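Local coordinates for protein extracellular ligand-binding receptor (Rhodopseudomonas palustris, PDB 4F06) that binds p-hydroxybenzoate and probably related lignin-derived aromatic acids, as the solute-binding component of an ABC transporter, at residues L79-N84 with S147-G152; I153-A158 with M197-L202; G9-M14 with A58-L63; S108-S113 with W366-Q371; P83-V88 with V97-M102. All coordinates share one frame; numbering follows the deposited sequence.

Contact 1: L79-N84 with S147-G152; sequences LYFTPN and SDYGPG. With PHB (p-hydroxybenzoic acid), chain B; SO4 (sulfate ion), chain E.
F81 and P83 touch Y149 directly, T82 faces Y149 and P151 beside the carboxylate of bound p-hydroxybenzoic acid, and the polar links between the two segments run through that ligand. Y80 lays one ring face against the ligand ring, offset toward its own rim, with Y80 CZ 3.6 Å from PHB C5. Its hydroxyl is hydrogen-bonded to the backbone oxygen of A204. F81 offers a ring edge to the second segment: F81 CD1 lies 3.8 Å from Y149 OH, and the two side chains cross at about a right angle. T82 grips both carboxylate oxygens. T82 N gives a nearly straight bond (167°) to PHB O2' at 2.8 Å, and T82 OG1 donates to PHB O1' at 2.6 Å; with OG1 beside the backbone N (chi1 -77°), one residue can use both donors on the same group. P83 follows, P83 CD meeting the edge of the Y149 ring, 3.8 Å from Y149 CD2. P151 CD sits over the centre of one face of that ring. Y149 OH donates to PHB O2' over 2.7 Å, and a phenylalanine here, lacking the hydroxyl, would probably leave O2' with one fewer bond and break a link from this side to the ligand. A sulfate, probably from the crystallisation liquor, lies at the G150 amide, weakly bonded. T82, first in helix 82-88, and the hydroxyl of Y149, N-cap of helix 150-165, give uncharged donors to a probably anionic carboxylate; the helix start would probably favour that charge, consistent with lobe closure around the ligand.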
# COMPACT_ATOMS: atom_id res chain seq x y z
N LEU A 79 10.30 0.76 0.35
CA LEU A 79 9.92 2.16 0.66
C LEU A 79 8.50 2.23 1.18
O LEU A 79 7.53 2.41 0.41
CB LEU A 79 10.21 3.17 -0.49
CG LEU A 79 11.69 3.40 -0.85
CD1 LEU A 79 12.44 4.01 0.34
CD2 LEU A 79 12.40 2.18 -1.43
N TYR A 80 8.38 2.10 2.49
CA TYR A 80 7.07 2.17 3.11
C TYR A 80 6.47 3.60 3.01
O TYR A 80 5.30 3.77 2.62
CB TYR A 80 7.16 1.75 4.58
CG TYR A 80 5.81 1.50 5.21
CD1 TYR A 80 4.97 0.49 4.72
CD2 TYR A 80 5.37 2.28 6.30
CE1 TYR A 80 3.71 0.28 5.29
CE2 TYR A 80 4.13 2.05 6.90
CZ TYR A 80 3.31 1.06 6.38
OH TYR A 80 2.04 0.80 6.88
N PHE A 81 7.26 4.62 3.39
CA PHE A 81 6.74 5.98 3.48
C PHE A 81 7.04 6.82 2.24
O PHE A 81 8.18 6.84 1.75
CB PHE A 81 7.33 6.68 4.72
CG PHE A 81 6.84 6.11 6.05
CD1 PHE A 81 5.52 6.33 6.43
CD2 PHE A 81 7.69 5.40 6.88
CE1 PHE A 81 5.05 5.84 7.64
CE2 PHE A 81 7.22 4.91 8.10
CZ PHE A 81 5.89 5.15 8.50
N THR A 82 6.04 7.58 1.86
CA THR A 82 6.21 8.52 0.74
C THR A 82 7.46 9.40 0.82
O THR A 82 8.20 9.47 -0.14
CB THR A 82 4.93 9.35 0.55
OG1 THR A 82 3.93 8.58 -0.08
CG2 THR A 82 5.17 10.60 -0.30
N PRO A 83 7.70 10.11 1.94
CA PRO A 83 8.87 11.01 1.98
C PRO A 83 10.18 10.28 1.79
O PRO A 83 11.15 10.85 1.32
CB PRO A 83 8.76 11.71 3.37
CG PRO A 83 7.77 10.86 4.15
CD PRO A 83 6.81 10.36 3.10
N ASN A 84 10.24 9.02 2.19
CA ASN A 84 11.45 8.23 1.99
C ASN A 84 11.63 7.85 0.54
O ASN A 84 12.74 7.99 -0.01
CB ASN A 84 11.43 7.02 2.92
CG ASN A 84 11.48 7.42 4.38
OD1 ASN A 84 11.99 8.52 4.74
ND2 ASN A 84 11.01 6.53 5.27
N SER A 147 -4.00 11.80 7.76
CA SER A 147 -2.68 12.19 8.25
C SER A 147 -2.13 13.31 7.34
O SER A 147 -2.24 13.25 6.11
CB SER A 147 -1.74 11.00 8.29
OG SER A 147 -2.24 10.06 9.21
N ASP A 148 -1.44 14.27 7.97
CA ASP A 148 -1.01 15.48 7.28
C ASP A 148 0.36 15.29 6.61
O ASP A 148 1.39 15.82 7.04
CB ASP A 148 -0.92 16.61 8.30
CG ASP A 148 -0.64 17.94 7.65
OD1 ASP A 148 -0.85 18.09 6.43
OD2 ASP A 148 -0.21 18.83 8.40
N TYR A 149 0.37 14.52 5.52
CA TYR A 149 1.56 14.42 4.65
C TYR A 149 1.08 13.87 3.31
O TYR A 149 -0.11 13.63 3.11
CB TYR A 149 2.72 13.59 5.28
CG TYR A 149 2.54 12.06 5.29
CD1 TYR A 149 1.39 11.43 5.82
CD2 TYR A 149 3.57 11.27 4.84
CE1 TYR A 149 1.30 10.04 5.81
CE2 TYR A 149 3.47 9.88 4.84
CZ TYR A 149 2.32 9.28 5.31
OH TYR A 149 2.21 7.90 5.33
N GLY A 150 2.01 13.64 2.39
CA GLY A 150 1.72 13.37 0.97
C GLY A 150 0.49 12.50 0.69
O GLY A 150 -0.42 12.94 0.01
N PRO A 151 0.46 11.26 1.19
CA PRO A 151 -0.62 10.36 0.77
C PRO A 151 -1.95 10.77 1.42
O PRO A 151 -3.02 10.54 0.83
CB PRO A 151 -0.13 8.98 1.23
CG PRO A 151 0.81 9.28 2.36
CD PRO A 151 1.52 10.56 1.95
N GLY A 152 -1.92 11.38 2.61
CA GLY A 152 -3.16 11.88 3.22
C GLY A 152 -3.76 13.02 2.42
O GLY A 152 -4.98 13.10 2.23
C1' PHB B . 2.88 6.33 2.40
O1' PHB B . 2.81 6.54 1.18
O2' PHB B . 3.64 7.02 3.18
C1 PHB B . 2.01 5.26 2.98
C2 PHB B . 0.81 4.90 2.33
C3 PHB B . -0.02 3.96 2.89
C4 PHB B . 0.29 3.38 4.11
C5 PHB B . 1.45 3.73 4.76
C6 PHB B . 2.32 4.68 4.22
O4 PHB B . -0.52 2.49 4.71
S SO4 E . 5.73 14.42 2.62
O1 SO4 E . 6.06 13.60 3.84
O2 SO4 E . 6.90 15.30 2.41
O3 SO4 E . 5.29 13.35 1.74
O4 SO4 E . 4.54 15.24 2.84

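Contact 2: I153-A158 with M197-L202; sequences IDAETA and MIFTFL. With PHB (p-hydroxybenzoic acid), chain B.
A155 packs its methyl group against two phenylalanines of strand 197-201, and this small patch carries the contact. A155 CB lies 4.0 Å from F199 CE2 and 4.2 Å from F201 CB, so a ring atom of one phenylalanine and the first carbon of the other both meet the same methyl group. A155 O lies 3.8 Å from F199 CE2, oblique to the ring. Both phenylalanines hold CG anti to the backbone N (chi1 170° for F199, 161° for F201), and both leave the strand on its helix-facing side. F199 is further stacked on F159, one turn on along the same helix. Strands 169-176, 141-147 and 197-201 lie side by side and parallel, and helix 150-165 makes the beta-alpha-beta crossover from 141-147 to 169-176; the contact therefore packs a crossover helix on the sheet of a Rossmann-like lobe. Beyond the alanine, the F201 ring points its edge at the ligand, with F201 CE1 3.6 Å from PHB C3, and so carries the packed layer into the binding pocket. The packing is looser at I153 and T157, where the helix is partly open to solvent and I153 directs its side chain away from the strand. There T157 OG1 donates to I153 O at 3.0 Å from above the carbonyl plane, while T157 N reaches the same oxygen from the opposite face.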
# COMPACT_ATOMS: atom_id res chain seq x y z
N ILE A 153 -2.90 13.94 1.96
CA ILE A 153 -3.35 15.07 1.13
C ILE A 153 -3.93 14.56 -0.20
O ILE A 153 -5.00 15.01 -0.60
CB ILE A 153 -2.18 16.05 0.92
CG1 ILE A 153 -1.81 16.69 2.28
CG2 ILE A 153 -2.61 17.14 -0.07
CD1 ILE A 153 -0.48 17.43 2.33
N ASP A 154 -3.30 13.54 -0.81
CA ASP A 154 -3.88 12.93 -2.01
C ASP A 154 -5.27 12.35 -1.69
O ASP A 154 -6.22 12.53 -2.44
CB ASP A 154 -3.03 11.78 -2.52
CG ASP A 154 -1.90 12.15 -3.46
OD1 ASP A 154 -1.59 13.31 -3.71
OD2 ASP A 154 -1.23 11.18 -3.88
N ALA A 155 -5.39 11.61 -0.60
CA ALA A 155 -6.68 10.97 -0.25
C ALA A 155 -7.76 12.02 -0.03
O ALA A 155 -8.90 11.86 -0.49
CB ALA A 155 -6.55 10.10 1.01
N GLU A 156 -7.43 13.10 0.70
CA GLU A 156 -8.40 14.16 0.91
C GLU A 156 -8.86 14.75 -0.43
O GLU A 156 -10.07 14.96 -0.63
CB GLU A 156 -7.79 15.24 1.81
CG GLU A 156 -8.69 16.46 1.98
CD GLU A 156 -8.06 17.55 2.81
OE1 GLU A 156 -6.93 17.43 3.23
OE2 GLU A 156 -8.72 18.60 2.97
N THR A 157 -7.92 15.09 -1.31
CA THR A 157 -8.24 15.72 -2.61
C THR A 157 -9.10 14.77 -3.44
O THR A 157 -10.14 15.17 -3.98
CB THR A 157 -6.93 16.05 -3.33
OG1 THR A 157 -6.19 16.95 -2.51
CG2 THR A 157 -7.25 16.67 -4.67
N ALA A 158 -8.71 13.49 -3.48
CA ALA A 158 -9.45 12.51 -4.27
C ALA A 158 -10.88 12.35 -3.75
O ALA A 158 -11.86 12.28 -4.52
CB ALA A 158 -8.74 11.16 -4.22
N MSE A 197 -20.91 10.28 8.09
CA MSE A 197 -19.88 9.33 7.75
C MSE A 197 -18.54 10.04 7.87
O MSE A 197 -18.42 11.26 7.58
CB MSE A 197 -20.09 8.79 6.32
CG MSE A 197 -19.04 7.76 5.87
SE MSE A 197 -19.42 7.05 4.12
CE MSE A 197 -20.97 5.98 4.62
N ILE A 198 -17.51 9.29 8.27
CA ILE A 198 -16.11 9.73 8.24
C ILE A 198 -15.43 9.03 7.09
O ILE A 198 -15.68 7.83 6.86
CB ILE A 198 -15.43 9.27 9.55
CG1 ILE A 198 -16.01 10.01 10.76
CG2 ILE A 198 -13.92 9.50 9.50
CD1 ILE A 198 -15.71 9.29 12.06
N PHE A 199 -14.57 9.76 6.38
CA PHE A 199 -13.60 9.13 5.49
C PHE A 199 -12.21 9.38 6.06
O PHE A 199 -11.89 10.53 6.37
CB PHE A 199 -13.66 9.68 4.06
CG PHE A 199 -12.51 9.18 3.24
CD1 PHE A 199 -12.45 7.83 2.85
CD2 PHE A 199 -11.46 10.03 2.91
CE1 PHE A 199 -11.36 7.34 2.14
CE2 PHE A 199 -10.37 9.55 2.19
CZ PHE A 199 -10.32 8.21 1.79
N THR A 200 -11.41 8.32 6.22
CA THR A 200 -10.09 8.47 6.80
C THR A 200 -9.01 7.67 6.11
O THR A 200 -9.23 6.58 5.56
CB THR A 200 -10.15 8.15 8.32
OG1 THR A 200 -8.93 8.54 8.97
CG2 THR A 200 -10.33 6.68 8.53
N PHE A 201 -7.81 8.24 6.17
CA PHE A 201 -6.57 7.55 5.92
C PHE A 201 -5.54 7.97 6.97
O PHE A 201 -5.40 9.18 7.23
CB PHE A 201 -5.96 7.93 4.55
CG PHE A 201 -4.49 7.58 4.45
CD1 PHE A 201 -4.04 6.27 4.25
CD2 PHE A 201 -3.52 8.60 4.65
CE1 PHE A 201 -2.71 5.94 4.24
CE2 PHE A 201 -2.17 8.27 4.64
CZ PHE A 201 -1.75 6.95 4.44
N LEU A 202 -4.83 6.98 7.53
CA LEU A 202 -3.58 7.20 8.24
C LEU A 202 -2.69 6.04 7.78
O LEU A 202 -3.20 4.99 7.38
CB LEU A 202 -3.75 7.16 9.77
CG LEU A 202 -4.91 7.97 10.37
CD1 LEU A 202 -6.21 7.17 10.41
CD2 LEU A 202 -4.54 8.39 11.77
C1' PHB B . 2.88 6.33 2.40
O1' PHB B . 2.81 6.54 1.18
O2' PHB B . 3.64 7.02 3.18
C1 PHB B . 2.01 5.26 2.98
C2 PHB B . 0.81 4.90 2.33
C3 PHB B . -0.02 3.96 2.89
C4 PHB B . 0.29 3.38 4.11
C5 PHB B . 1.45 3.73 4.76
C6 PHB B . 2.32 4.68 4.22
O4 PHB B . -0.52 2.49 4.71

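Contact 3: G9-M14 with A58-L63; sequences GVIGTM and AQSKAL
Strand 9-12 runs beneath helix 57-69 with I11 and S60 as the nearest pair, their CA atoms 7.5 Å apart, and no hydrogen bond joins the two. I11 supplies the strand's whole share of the contact. I11 CD1 reaches between two helix residues, 4.1 Å from L63 CB and 4.0 Å from S60 O, while the other branch, I11 CG2, lies 4.0 Å from S60 OG and 4.2 Å from L63 CD1. With CG1 anti to the carbonyl carbon (chi1 -65°) and the chain extended beyond it, CD1 is carried out from the strand to the helix, where the side chains of I11 and L63 cross obliquely. Strand 5-12 sits between strands 43-51 and 75-78, parallel to both, and helix 57-69 connects those two; the helix thus forms a beta-alpha-beta crossover that passes over the central strand of the sheet in a Rossmann-like lobe. The same isoleucine goes on to touch A64 and L67 of the helix. An alanine at this point of the strand lacks both branches, and the loss would probably open a gap under L63 and beside S60. V10, the residue before it, packs instead against Y25 and I29 of helix 19-36, so successive side chains serve helices on the two faces of the sheet. I11 itself is tied to A77 of strand 75-78 through backbone hydrogen bonding.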
# COMPACT_ATOMS: atom_id res chain seq x y z
N GLY A 9 18.55 -4.30 -3.32
CA GLY A 9 18.51 -3.65 -1.98
C GLY A 9 17.08 -3.27 -1.64
O GLY A 9 16.43 -2.53 -2.37
N VAL A 10 16.58 -3.82 -0.52
CA VAL A 10 15.21 -3.59 -0.09
C VAL A 10 15.24 -2.69 1.13
O VAL A 10 15.84 -3.06 2.16
CB VAL A 10 14.53 -4.92 0.28
CG1 VAL A 10 13.10 -4.66 0.71
CG2 VAL A 10 14.53 -5.91 -0.91
N ILE A 11 14.61 -1.53 1.02
CA ILE A 11 14.53 -0.62 2.18
C ILE A 11 13.10 -0.73 2.70
O ILE A 11 12.13 -0.58 1.96
CB ILE A 11 14.85 0.83 1.73
CG1 ILE A 11 16.32 0.94 1.24
CG2 ILE A 11 14.54 1.82 2.89
CD1 ILE A 11 16.60 2.22 0.50
N GLY A 12 12.95 -0.99 4.00
CA GLY A 12 11.60 -1.09 4.58
C GLY A 12 11.66 -0.89 6.05
O GLY A 12 12.75 -0.78 6.61
N THR A 13 10.49 -0.85 6.67
CA THR A 13 10.43 -0.64 8.12
C THR A 13 10.64 -1.99 8.79
O THR A 13 9.70 -2.74 9.04
CB THR A 13 9.09 0.03 8.50
OG1 THR A 13 8.01 -0.71 7.90
CG2 THR A 13 9.03 1.45 8.01
N MSE A 14 11.91 -2.32 9.04
CA MSE A 14 12.29 -3.65 9.53
C MSE A 14 12.23 -3.77 11.04
O MSE A 14 12.26 -4.88 11.57
CB MSE A 14 13.69 -4.04 9.07
CG MSE A 14 13.93 -3.91 7.55
SE MSE A 14 12.63 -4.74 6.34
CE MSE A 14 12.95 -6.49 6.77
N ALA A 58 16.58 11.78 4.76
CA ALA A 58 18.04 11.67 4.66
C ALA A 58 18.54 10.27 4.99
O ALA A 58 19.50 9.77 4.39
CB ALA A 58 18.73 12.72 5.55
N GLN A 59 17.88 9.62 5.96
CA GLN A 59 18.28 8.27 6.31
C GLN A 59 18.03 7.32 5.14
O GLN A 59 18.88 6.48 4.82
CB GLN A 59 17.53 7.81 7.55
CG GLN A 59 17.79 6.35 7.91
CD GLN A 59 17.19 6.13 9.28
OE1 GLN A 59 15.98 5.94 9.41
NE2 GLN A 59 17.97 6.33 10.28
N SER A 60 16.87 7.42 4.50
CA SER A 60 16.60 6.51 3.37
C SER A 60 17.49 6.81 2.16
O SER A 60 17.95 5.87 1.51
CB SER A 60 15.15 6.56 2.96
OG SER A 60 14.34 5.71 3.81
N LYS A 61 17.80 8.09 1.92
CA LYS A 61 18.75 8.43 0.88
C LYS A 61 20.11 7.76 1.14
O LYS A 61 20.71 7.16 0.25
CB LYS A 61 18.89 9.95 0.76
CG LYS A 61 19.74 10.40 -0.41
CD LYS A 61 19.85 11.92 -0.47
CE LYS A 61 20.74 12.37 -1.61
NZ LYS A 61 20.92 13.85 -1.56
N ALA A 62 20.58 7.86 2.40
CA ALA A 62 21.87 7.28 2.74
C ALA A 62 21.84 5.76 2.61
O ALA A 62 22.81 5.16 2.15
CB ALA A 62 22.29 7.72 4.14
N LEU A 63 20.74 5.12 3.01
CA LEU A 63 20.68 3.66 2.87
C LEU A 63 20.75 3.28 1.39
O LEU A 63 21.43 2.31 1.04
CB LEU A 63 19.37 3.13 3.45
CG LEU A 63 19.22 3.20 4.99
CD1 LEU A 63 17.78 2.82 5.34
CD2 LEU A 63 20.24 2.36 5.71

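Contact 4: S108-S113 with W366-Q371; sequences SITEKS and WGLAKQ
L368 sets its two methyl groups against T110 and E111, and this forked approach makes up most of the contact. L368 CD1 lies 3.6 Å from T110 OG1 and 4.1 Å from E111 CG. The other branch, L368 CD2, rests against the carboxylate, 3.5 Å from E111 OE1. The glutamate and leucine chains run alongside each other, pointing opposite ways. Q371, the last residue of the chain, brings the end of its side chain to the E111 carboxylate from the opposite direction. E111 reaches out because its chain is extended beyond CG (chi2 175°), and its backbone is set by the turn below: E111 N bonds to S108 O at 2.9 Å. On the other segment, Q371 N bonds to L368 O at 3.1 Å, which folds the chain end back beside the leucine. Further out, T110 O accepts a hydrogen bond from R334 NH1, T110 packs on I116 and R118 of strand 116-118, and L368 also touches T333. W366 packs on F124 and V128 of helix 123-136. The C-terminal segment, which follows a strand of the nine-stranded sheet, thereby reaches the short 3-10 turn preceding the outer strand of the other sheet. Chemically, the contact brings methyl groups against a hydroxyl and a carboxylate. E111 is an exposed residue, and a sodium ion about 4 Å from its side chain would be likely to ease its negative charge.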
# COMPACT_ATOMS: atom_id res chain seq x y z
N SER A 108 2.36 11.14 -7.32
CA SER A 108 3.46 11.75 -8.05
C SER A 108 4.79 11.04 -7.90
O SER A 108 5.74 11.40 -8.60
CB SER A 108 3.63 13.21 -7.65
OG SER A 108 3.99 13.27 -6.27
N ILE A 109 4.92 10.04 -7.01
CA ILE A 109 6.23 9.38 -6.85
C ILE A 109 6.72 8.86 -8.20
O ILE A 109 7.90 8.96 -8.51
CB ILE A 109 6.13 8.26 -5.82
CG1 ILE A 109 5.89 8.84 -4.41
CG2 ILE A 109 7.39 7.39 -5.86
CD1 ILE A 109 5.60 7.78 -3.35
N THR A 110 5.86 8.25 -9.02
CA THR A 110 6.33 7.66 -10.30
C THR A 110 6.83 8.74 -11.27
O THR A 110 7.61 8.40 -12.15
CB THR A 110 5.24 6.79 -10.95
OG1 THR A 110 4.05 7.59 -11.08
CG2 THR A 110 4.93 5.54 -10.16
N GLU A 111 6.39 9.98 -11.09
CA GLU A 111 6.83 11.06 -11.97
C GLU A 111 8.23 11.55 -11.62
O GLU A 111 8.78 12.37 -12.36
CB GLU A 111 5.85 12.26 -11.91
CG GLU A 111 4.45 11.88 -12.39
CD GLU A 111 3.53 13.08 -12.20
OE1 GLU A 111 3.31 13.51 -11.02
OE2 GLU A 111 3.01 13.58 -13.21
N LYS A 112 8.81 11.07 -10.52
CA LYS A 112 10.09 11.64 -10.07
C LYS A 112 11.32 10.91 -10.65
O LYS A 112 12.46 11.34 -10.42
CB LYS A 112 10.19 11.56 -8.52
CG LYS A 112 9.04 12.26 -7.81
CD LYS A 112 8.93 13.72 -8.17
CE LYS A 112 7.79 14.34 -7.38
NZ LYS A 112 7.63 15.79 -7.65
N SER A 113 11.10 9.84 -11.41
CA SER A 113 12.22 9.18 -12.08
C SER A 113 11.65 8.32 -13.18
O SER A 113 10.63 7.68 -12.95
CB SER A 113 12.95 8.23 -11.12
OG SER A 113 13.99 7.53 -11.79
N TRP A 366 -5.77 7.17 -10.57
CA TRP A 366 -6.59 8.31 -10.89
C TRP A 366 -5.94 9.65 -10.58
O TRP A 366 -6.41 10.66 -11.09
CB TRP A 366 -7.93 8.24 -10.16
CG TRP A 366 -8.80 7.09 -10.54
CD1 TRP A 366 -9.20 6.01 -9.76
CD2 TRP A 366 -9.44 6.94 -11.82
NE1 TRP A 366 -10.06 5.19 -10.49
CE2 TRP A 366 -10.21 5.69 -11.75
CE3 TRP A 366 -9.42 7.66 -13.01
CZ2 TRP A 366 -10.94 5.21 -12.85
CZ3 TRP A 366 -10.17 7.18 -14.10
CH2 TRP A 366 -10.90 5.97 -14.02
N GLY A 367 -4.89 9.70 -9.74
CA GLY A 367 -4.20 10.96 -9.48
C GLY A 367 -3.45 11.50 -10.69
O GLY A 367 -3.19 12.70 -10.77
N LEU A 368 -3.09 10.63 -11.63
CA LEU A 368 -2.32 11.02 -12.83
C LEU A 368 -3.11 10.81 -14.11
O LEU A 368 -2.78 11.40 -15.14
CB LEU A 368 -1.04 10.19 -12.93
CG LEU A 368 -0.07 10.37 -11.77
CD1 LEU A 368 1.16 9.52 -12.05
CD2 LEU A 368 0.25 11.84 -11.50
N ALA A 369 -4.14 9.97 -14.08
CA ALA A 369 -4.79 9.54 -15.34
C ALA A 369 -5.49 10.69 -16.10
O ALA A 369 -5.66 10.61 -17.32
CB ALA A 369 -5.76 8.39 -15.09
N LYS A 370 -5.88 11.78 -15.42
CA LYS A 370 -6.58 12.87 -16.10
C LYS A 370 -5.70 14.07 -16.35
O LYS A 370 -6.16 15.10 -16.81
CB LYS A 370 -7.85 13.27 -15.34
CG LYS A 370 -8.90 12.19 -15.38
CD LYS A 370 -10.20 12.69 -14.79
CE LYS A 370 -11.13 11.54 -14.48
NZ LYS A 370 -12.46 12.04 -14.02
N GLN A 371 -4.40 13.93 -16.06
CA GLN A 371 -3.44 15.00 -16.41
C GLN A 371 -3.26 15.03 -17.91
O GLN A 371 -2.99 13.98 -18.50
CB GLN A 371 -2.10 14.69 -15.72
CG GLN A 371 -2.20 14.96 -14.24
CD GLN A 371 -0.85 14.88 -13.56
OE1 GLN A 371 0.16 14.55 -14.19
NE2 GLN A 371 -0.83 15.17 -12.27

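Contact 5: P83-V88 with V97-M102; sequences PNAMAV and VPMVVM
M99, a selenomethionine in this crystal, reaches from strand 99-101 to A85 and V88 of helix 82-88, and these three residues account for nearly all the surface buried. Its selenium is the closest point: M99 SE lies 3.7 Å from V88 CG1 and 4.1 Å from V88 CB. The terminal methyl goes to the neighbouring turn of the helix, where M99 CE comes 3.8 Å from A85 O and 4.4 Å from A85 CB. The chain is extended as far as the selenium (chi1 178°, chi2 171°) and then bends (chi3 68°), and this bend carries CE across to the alanine while SE stays beside the valine. V88 holds CG1 anti to its backbone N, and that branch meets the selenium. The small A85 is consistent with the helix lying near the strand here, A85 CA being 7.7 Å from V101 CA, although V101 itself only borders the contact. L79 and I116 also touch M99. Parallel strands 75-78 and 99-101 are neighbours in the sheet, and helix 82-88 lies on the connection between them: this is helix-on-sheet packing within a beta-alpha-beta crossover of a Rossmann-like lobe.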
# COMPACT_ATOMS: atom_id res chain seq x y z
N PRO A 83 7.70 10.11 1.94
CA PRO A 83 8.87 11.01 1.98
C PRO A 83 10.18 10.28 1.79
O PRO A 83 11.15 10.85 1.32
CB PRO A 83 8.76 11.71 3.37
CG PRO A 83 7.77 10.86 4.15
CD PRO A 83 6.81 10.36 3.10
N ASN A 84 10.24 9.02 2.19
CA ASN A 84 11.45 8.23 1.99
C ASN A 84 11.63 7.85 0.54
O ASN A 84 12.74 7.99 -0.01
CB ASN A 84 11.43 7.02 2.92
CG ASN A 84 11.48 7.42 4.38
OD1 ASN A 84 11.99 8.52 4.74
ND2 ASN A 84 11.01 6.53 5.27
N ALA A 85 10.55 7.44 -0.12
CA ALA A 85 10.62 7.18 -1.56
C ALA A 85 10.99 8.46 -2.34
O ALA A 85 11.79 8.40 -3.29
CB ALA A 85 9.30 6.67 -2.08
N MSE A 86 10.45 9.60 -1.93
CA MSE A 86 10.81 10.85 -2.60
C MSE A 86 12.27 11.21 -2.49
O MSE A 86 12.83 11.80 -3.41
CB MSE A 86 9.96 12.00 -2.05
CG MSE A 86 8.45 11.91 -2.30
SE MSE A 86 8.02 12.14 -4.14
CE MSE A 86 6.08 12.42 -3.88
N ALA A 87 12.89 10.86 -1.37
CA ALA A 87 14.31 11.15 -1.16
C ALA A 87 15.20 10.30 -2.06
O ALA A 87 16.25 10.75 -2.50
CB ALA A 87 14.66 10.93 0.31
N VAL A 88 14.78 9.07 -2.33
CA VAL A 88 15.60 8.13 -3.11
C VAL A 88 15.40 8.36 -4.63
O VAL A 88 16.35 8.23 -5.40
CB VAL A 88 15.26 6.67 -2.72
CG1 VAL A 88 16.00 5.70 -3.61
CG2 VAL A 88 15.62 6.46 -1.26
N VAL A 97 19.99 2.58 -11.57
CA VAL A 97 19.39 1.56 -10.72
C VAL A 97 17.87 1.81 -10.63
O VAL A 97 17.43 2.81 -10.08
CB VAL A 97 20.01 1.63 -9.31
CG1 VAL A 97 19.30 0.73 -8.30
CG2 VAL A 97 21.52 1.26 -9.36
N PRO A 98 17.04 0.87 -11.16
CA PRO A 98 15.59 1.06 -10.98
C PRO A 98 15.15 0.82 -9.55
O PRO A 98 15.83 0.12 -8.80
CB PRO A 98 14.97 -0.00 -11.91
CG PRO A 98 16.09 -0.32 -12.91
CD PRO A 98 17.36 -0.22 -12.11
N MSE A 99 13.98 1.36 -9.21
CA MSE A 99 13.36 1.17 -7.90
C MSE A 99 11.96 0.64 -8.09
O MSE A 99 11.11 1.25 -8.78
CB MSE A 99 13.34 2.48 -7.12
CG MSE A 99 12.65 2.34 -5.73
SE MSE A 99 12.83 3.94 -4.56
CE MSE A 99 11.75 5.28 -5.47
N VAL A 100 11.70 -0.49 -7.42
CA VAL A 100 10.36 -1.06 -7.39
C VAL A 100 9.70 -0.69 -6.07
O VAL A 100 10.08 -1.18 -5.00
CB VAL A 100 10.44 -2.59 -7.53
CG1 VAL A 100 9.02 -3.15 -7.56
CG2 VAL A 100 11.18 -2.97 -8.83
N VAL A 101 8.78 0.27 -6.12
CA VAL A 101 8.14 0.77 -4.92
C VAL A 101 7.08 -0.25 -4.50
O VAL A 101 6.17 -0.59 -5.27
CB VAL A 101 7.51 2.17 -5.15
CG1 VAL A 101 6.67 2.62 -3.98
CG2 VAL A 101 8.63 3.16 -5.42
N MSE A 102 7.18 -0.70 -3.24
CA MSE A 102 6.33 -1.75 -2.72
C MSE A 102 5.36 -1.26 -1.67
O MSE A 102 4.65 -2.07 -1.05
CB MSE A 102 7.14 -2.90 -2.19
CG MSE A 102 7.97 -3.63 -3.23
SE MSE A 102 9.31 -4.79 -2.38
CE MSE A 102 9.88 -5.79 -3.94

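Contacts 3 and 5, with centres 9 Å apart, pack helices 57-69 and 82-88 on the same six-stranded sheet. Contact 3 comes first along the chain; contact 1 then runs from a loop into helix 82-88, sharing P83 and N84 with contact 5, which closes before contact 1 reaches S147 and helix 150-165. Contact 2, centred 13 Å from contact 1, packs that helix on the second sheet. Contacts 1 and 2 both touch the ligand, so the cleft lies where the lobes meet, while contacts 2 and 3 sit 27 Å apart in different lobes. Contact 4 joins the C-terminal segment to S108-S113, which also touches M86 of contact 5. The arrangement is consistent with the two-lobed periplasmic binding protein fold, closed round its ligand.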